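Local atomic coordinates of Uly1 (Catenovulum maritimum, PDB entry 7DRQ), a protein that is an ulvan lyase of polysaccharide lyase family 24, binding calcium and probably cleaving the algal polysaccharide ulvan by elimination. Residues Val87-Pro92 with Asn163-Thr168; Tyr150-Ala155 with Gln169-Thr174. All blocks are in the same frame, centred on the assembly; numbering follows the deposited sequence.

Interaction 1 (Val87-Pro92 with Asn163-Thr168); sequences VTIEFP and NNFTLT
The Phe165 ring takes the tip of Ile89 on one face: CD1 stands 3.7 Å from the ring centroid, 23° off the normal and displaced toward the CD2-CE2 side. One face of the Phe91 ring receives Leu167 CD1 in the same manner, 3.9 Å from its centroid and likewise offset to the rim. Val87 CG1 approaches the Phe165 ring obliquely, 3.6 Å from CD2. Phe165 reaches these methyls because its CG lies anti to the backbone N (chi1 -169°), and a flat aromatic suits this place because it offers a face to the Ile89 methyl and still reaches Phe61 and Ile122. Ile89 is suited by its two branches: CD1 serves Phe165, whereas CG2 meets Leu167 CD1 at 3.7 Å. The other Leu167 methyl, CD2, rests near Glu90 O and faces Pro92 CD tip to tip. Val87 and Ile89 lie on an edge strand of a four-stranded antiparallel sheet, consistent with one blade of the beta-propeller expected for a BNR-repeat protein, and Asn163-Thr168, a loop with short 3-10 turns, lies over the side on which Val87 and Ile89 project. Phe61 belongs to that sheet and Ile122 to the next, so the Phe165 ring is buried between them. An alanine at Phe165 would probably leave Ile89 CD1 without its aromatic platform and open a gap between the two sheets. No direct hydrogen bond crosses the contact; a water instead donates to Thr88 O (2.8 Å) and to Phe165 O (2.7 Å). Within the loop Phe165 is the centre of an inverse gamma turn, whose bond is weak, and Thr166 OG1 accepts from Thr168 N (3.0 Å) in an ST turn.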
# COMPACT_ATOMS: atom_id res chain seq x y z
N VAL A 87 11.73 -11.16 -17.31
CA VAL A 87 10.64 -11.71 -18.11
C VAL A 87 9.34 -11.10 -17.60
O VAL A 87 9.17 -10.90 -16.39
CB VAL A 87 10.61 -13.25 -18.05
CG1 VAL A 87 10.64 -13.74 -16.61
CG2 VAL A 87 9.40 -13.81 -18.79
N THR A 88 8.42 -10.82 -18.52
CA THR A 88 7.18 -10.15 -18.16
C THR A 88 5.99 -10.95 -18.67
O THR A 88 6.05 -11.57 -19.74
CB THR A 88 7.17 -8.71 -18.72
OG1 THR A 88 8.19 -7.96 -18.04
CG2 THR A 88 5.83 -8.02 -18.50
N ILE A 89 4.90 -10.94 -17.89
CA ILE A 89 3.65 -11.60 -18.26
C ILE A 89 2.60 -10.52 -18.43
O ILE A 89 2.44 -9.66 -17.55
CB ILE A 89 3.19 -12.61 -17.19
CG1 ILE A 89 4.19 -13.77 -17.05
CG2 ILE A 89 1.80 -13.12 -17.53
CD1 ILE A 89 3.82 -14.74 -15.91
N GLU A 90 1.88 -10.56 -19.55
CA GLU A 90 0.75 -9.67 -19.78
C GLU A 90 -0.54 -10.39 -19.39
O GLU A 90 -0.83 -11.48 -19.89
CB GLU A 90 0.68 -9.23 -21.24
CG GLU A 90 -0.54 -8.39 -21.55
CD GLU A 90 -0.74 -8.19 -23.04
OE1 GLU A 90 0.25 -8.26 -23.79
OE2 GLU A 90 -1.90 -7.97 -23.46
N PHE A 91 -1.31 -9.77 -18.52
CA PHE A 91 -2.60 -10.31 -18.12
C PHE A 91 -3.71 -9.68 -18.94
O PHE A 91 -3.60 -8.54 -19.39
CB PHE A 91 -2.85 -10.07 -16.62
CG PHE A 91 -2.14 -11.05 -15.74
CD1 PHE A 91 -0.82 -10.85 -15.39
CD2 PHE A 91 -2.79 -12.19 -15.28
CE1 PHE A 91 -0.15 -11.78 -14.60
CE2 PHE A 91 -2.13 -13.12 -14.49
CZ PHE A 91 -0.81 -12.91 -14.15
N PRO A 92 -4.80 -10.42 -19.18
CA PRO A 92 -5.87 -9.88 -20.02
C PRO A 92 -6.55 -8.65 -19.44
O PRO A 92 -7.02 -7.80 -20.20
CB PRO A 92 -6.86 -11.05 -20.13
CG PRO A 92 -6.05 -12.27 -19.86
CD PRO A 92 -4.93 -11.87 -18.94
N ASN A 163 11.69 -18.83 -19.68
CA ASN A 163 10.85 -19.19 -20.82
C ASN A 163 9.54 -19.84 -20.38
O ASN A 163 8.59 -19.88 -21.17
CB ASN A 163 11.59 -20.12 -21.78
CG ASN A 163 11.95 -21.43 -21.15
OD1 ASN A 163 12.66 -21.46 -20.14
ND2 ASN A 163 11.48 -22.53 -21.73
N ASN A 164 9.47 -20.35 -19.16
CA ASN A 164 8.24 -20.94 -18.64
C ASN A 164 7.43 -19.96 -17.80
O ASN A 164 6.34 -20.31 -17.32
CB ASN A 164 8.55 -22.19 -17.82
CG ASN A 164 9.16 -23.30 -18.67
OD1 ASN A 164 10.10 -23.96 -18.25
ND2 ASN A 164 8.62 -23.49 -19.86
N PHE A 165 7.93 -18.74 -17.60
CA PHE A 165 7.24 -17.73 -16.78
C PHE A 165 6.21 -17.04 -17.66
O PHE A 165 6.44 -15.97 -18.23
CB PHE A 165 8.23 -16.74 -16.18
CG PHE A 165 7.64 -15.85 -15.13
CD1 PHE A 165 7.39 -16.33 -13.85
CD2 PHE A 165 7.33 -14.53 -15.41
CE1 PHE A 165 6.83 -15.52 -12.88
CE2 PHE A 165 6.77 -13.70 -14.42
CZ PHE A 165 6.52 -14.20 -13.16
N THR A 166 5.07 -17.70 -17.81
CA THR A 166 4.02 -17.25 -18.72
C THR A 166 2.67 -17.39 -18.03
O THR A 166 2.56 -17.93 -16.93
CB THR A 166 3.98 -18.08 -20.02
OG1 THR A 166 3.44 -19.37 -19.71
CG2 THR A 166 5.37 -18.22 -20.66
N LEU A 167 1.62 -16.95 -18.73
CA LEU A 167 0.24 -17.11 -18.26
C LEU A 167 -0.12 -18.57 -18.00
O LEU A 167 -1.07 -18.83 -17.24
CB LEU A 167 -0.71 -16.51 -19.29
CG LEU A 167 -1.88 -15.63 -18.89
CD1 LEU A 167 -1.51 -14.69 -17.76
CD2 LEU A 167 -2.34 -14.87 -20.12
N THR A 168 0.61 -19.53 -18.60
CA THR A 168 0.38 -20.94 -18.32
C THR A 168 0.51 -21.25 -16.83
O THR A 168 -0.12 -22.19 -16.33
CB THR A 168 1.37 -21.80 -19.12
OG1 THR A 168 1.17 -21.58 -20.52
CG2 THR A 168 1.16 -23.27 -18.83
O HOH W 1 6.20 -14.32 -20.36

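Interaction 2 (Tyr150-Ala155 with Gln169-Thr174); sequences YSYSLA and QFVKDT. With CA (calcium ion), chain C.
Ser153 and Phe170 form a single antiparallel bridge as a non-hydrogen-bonded pair, their CA atoms 4.0 Å apart, with Val171 N donating to Tyr152 O (2.9 Å) and Leu154 N to Gln169 O (2.8 Å) around them. The bridge joins the returning loop to the strand that begins at Tyr150, at an edge of a three-stranded antiparallel sheet, consistent with a propeller blade. Tyr152 CB points away from the loop, but with CG between the backbone N and carbonyl carbon (chi1 68°) the ring turns back to meet Val171, whose CB is over one face, 4.1 Å from the centroid and offset to the rim. Compact and branched, Val171 also sets CG1 3.6 Å from Tyr152 OH and CG2 against CE2. Ser153, whose small side chain lets the backbone come close, sets CB over the centre of the Phe170 ring, 4.0 Å from the centroid, and Tyr152 N lies at the edge in plane. The Leu154 and Gln169 side chains cross at about a right angle, Leu154 CD1 lying nearest Gln169 OE1. A water accepts from Tyr152 N and also bonds Val171 O. Further along, Asp173 helps form a calcium site with Asp183, Lys185 O and three waters; its carboxylate is shared, OD1 bonding Ser175 OG while OD2 binds the calcium ion at 2.4 Å.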
# COMPACT_ATOMS: atom_id res chain seq x y z
N TYR A 150 -8.79 -11.19 -8.09
CA TYR A 150 -7.66 -11.95 -7.56
C TYR A 150 -7.15 -12.90 -8.63
O TYR A 150 -7.93 -13.62 -9.25
CB TYR A 150 -8.12 -12.73 -6.31
CG TYR A 150 -7.13 -13.73 -5.75
CD1 TYR A 150 -5.80 -13.38 -5.53
CD2 TYR A 150 -7.55 -15.01 -5.39
CE1 TYR A 150 -4.89 -14.31 -5.00
CE2 TYR A 150 -6.66 -15.94 -4.85
CZ TYR A 150 -5.34 -15.58 -4.66
OH TYR A 150 -4.47 -16.50 -4.12
N SER A 151 -5.83 -12.91 -8.82
CA SER A 151 -5.20 -13.86 -9.73
C SER A 151 -4.10 -14.60 -8.97
O SER A 151 -3.45 -14.03 -8.08
CB SER A 151 -4.61 -13.15 -10.97
OG SER A 151 -5.65 -12.71 -11.83
N TYR A 152 -3.91 -15.88 -9.30
CA TYR A 152 -2.93 -16.66 -8.56
C TYR A 152 -2.42 -17.80 -9.43
O TYR A 152 -3.02 -18.16 -10.44
CB TYR A 152 -3.49 -17.20 -7.24
CG TYR A 152 -4.57 -18.25 -7.40
CD1 TYR A 152 -5.89 -17.88 -7.68
CD2 TYR A 152 -4.27 -19.60 -7.27
CE1 TYR A 152 -6.89 -18.85 -7.81
CE2 TYR A 152 -5.27 -20.57 -7.41
CZ TYR A 152 -6.57 -20.19 -7.69
OH TYR A 152 -7.55 -21.16 -7.83
N SER A 153 -1.31 -18.36 -9.00
CA SER A 153 -0.53 -19.26 -9.83
C SER A 153 -0.54 -20.68 -9.26
O SER A 153 -1.01 -20.94 -8.15
CB SER A 153 0.91 -18.76 -9.94
OG SER A 153 1.64 -19.20 -8.81
N LEU A 154 0.00 -21.59 -10.07
CA LEU A 154 0.38 -22.90 -9.59
C LEU A 154 1.44 -22.79 -8.51
O LEU A 154 2.22 -21.83 -8.46
CB LEU A 154 0.94 -23.75 -10.73
CG LEU A 154 0.06 -23.94 -11.96
CD1 LEU A 154 0.89 -24.61 -13.08
CD2 LEU A 154 -1.13 -24.79 -11.57
N ALA A 155 1.49 -23.81 -7.66
CA ALA A 155 2.64 -23.98 -6.78
C ALA A 155 3.89 -24.19 -7.62
O ALA A 155 3.86 -24.85 -8.66
CB ALA A 155 2.41 -25.17 -5.83
N GLN A 169 1.29 -20.45 -16.10
CA GLN A 169 1.49 -20.64 -14.67
C GLN A 169 0.31 -20.17 -13.83
O GLN A 169 0.28 -20.46 -12.63
CB GLN A 169 2.75 -19.91 -14.21
CG GLN A 169 4.03 -20.55 -14.73
CD GLN A 169 4.07 -22.02 -14.41
OE1 GLN A 169 4.25 -22.40 -13.26
NE2 GLN A 169 3.89 -22.86 -15.42
N PHE A 170 -0.64 -19.46 -14.41
CA PHE A 170 -1.71 -18.87 -13.62
C PHE A 170 -3.01 -19.63 -13.83
O PHE A 170 -3.22 -20.27 -14.87
CB PHE A 170 -1.86 -17.38 -13.94
CG PHE A 170 -0.82 -16.55 -13.24
CD1 PHE A 170 0.48 -16.50 -13.74
CD2 PHE A 170 -1.12 -15.92 -12.04
CE1 PHE A 170 1.46 -15.77 -13.08
CE2 PHE A 170 -0.16 -15.19 -11.37
CZ PHE A 170 1.15 -15.11 -11.89
N VAL A 171 -3.87 -19.56 -12.82
CA VAL A 171 -5.04 -20.42 -12.72
C VAL A 171 -6.26 -19.66 -13.20
O VAL A 171 -6.57 -18.58 -12.69
CB VAL A 171 -5.24 -20.92 -11.28
CG1 VAL A 171 -6.48 -21.83 -11.22
CG2 VAL A 171 -4.00 -21.65 -10.79
N LYS A 172 -6.95 -20.23 -14.18
CA LYS A 172 -8.13 -19.59 -14.73
C LYS A 172 -9.32 -19.70 -13.77
O LYS A 172 -9.44 -20.65 -12.98
CB LYS A 172 -8.49 -20.21 -16.09
CG LYS A 172 -7.39 -20.06 -17.14
CD LYS A 172 -7.89 -20.45 -18.53
CE LYS A 172 -6.74 -20.57 -19.52
NZ LYS A 172 -7.23 -20.81 -20.92
N ASP A 173 -10.20 -18.71 -13.86
CA ASP A 173 -11.52 -18.81 -13.26
C ASP A 173 -12.30 -19.87 -14.02
O ASP A 173 -12.63 -19.67 -15.19
CB ASP A 173 -12.22 -17.45 -13.30
CG ASP A 173 -13.61 -17.47 -12.68
OD1 ASP A 173 -14.10 -18.55 -12.30
OD2 ASP A 173 -14.21 -16.39 -12.56
N THR A 174 -12.58 -21.00 -13.37
CA THR A 174 -13.43 -22.05 -13.94
C THR A 174 -14.69 -22.23 -13.11
O THR A 174 -15.32 -23.30 -13.16
CB THR A 174 -12.68 -23.38 -14.07
OG1 THR A 174 -12.14 -23.78 -12.81
CG2 THR A 174 -11.57 -23.25 -15.09
CA CA C . -13.78 -14.13 -13.20
O HOH W 2 -5.41 -16.31 -11.86
O HOH W 3 -14.61 -13.20 -11.06
O HOH W 4 -16.25 -13.80 -13.51
O HOH W 5 -13.79 -11.79 -13.91

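The segments of interactions 1 and 2 alternate along the chain, Thr168 leading directly into Gln169, and the contact centres lie 12 Å apart. Phe170 joins them: its ring packs edge-to-face with that of Phe91, Phe170 CE2 lying 3.7 Å from Phe91 CZ, and its CE1 is 3.8 Å from Ile89 CD1, so one apolar core continues from the strand of interaction 1 to the bridge of interaction 2. Tyr184, between the calcium-binding residues Asp183 and Lys185, touches Pro92 and Leu167 of the first contact and Phe170 and Lys172 of the second. Interaction 2 supplies a calcium ligand, Asp173; interaction 1 stands farther off, the side chain of Pro92 being about 10 Å from the ion.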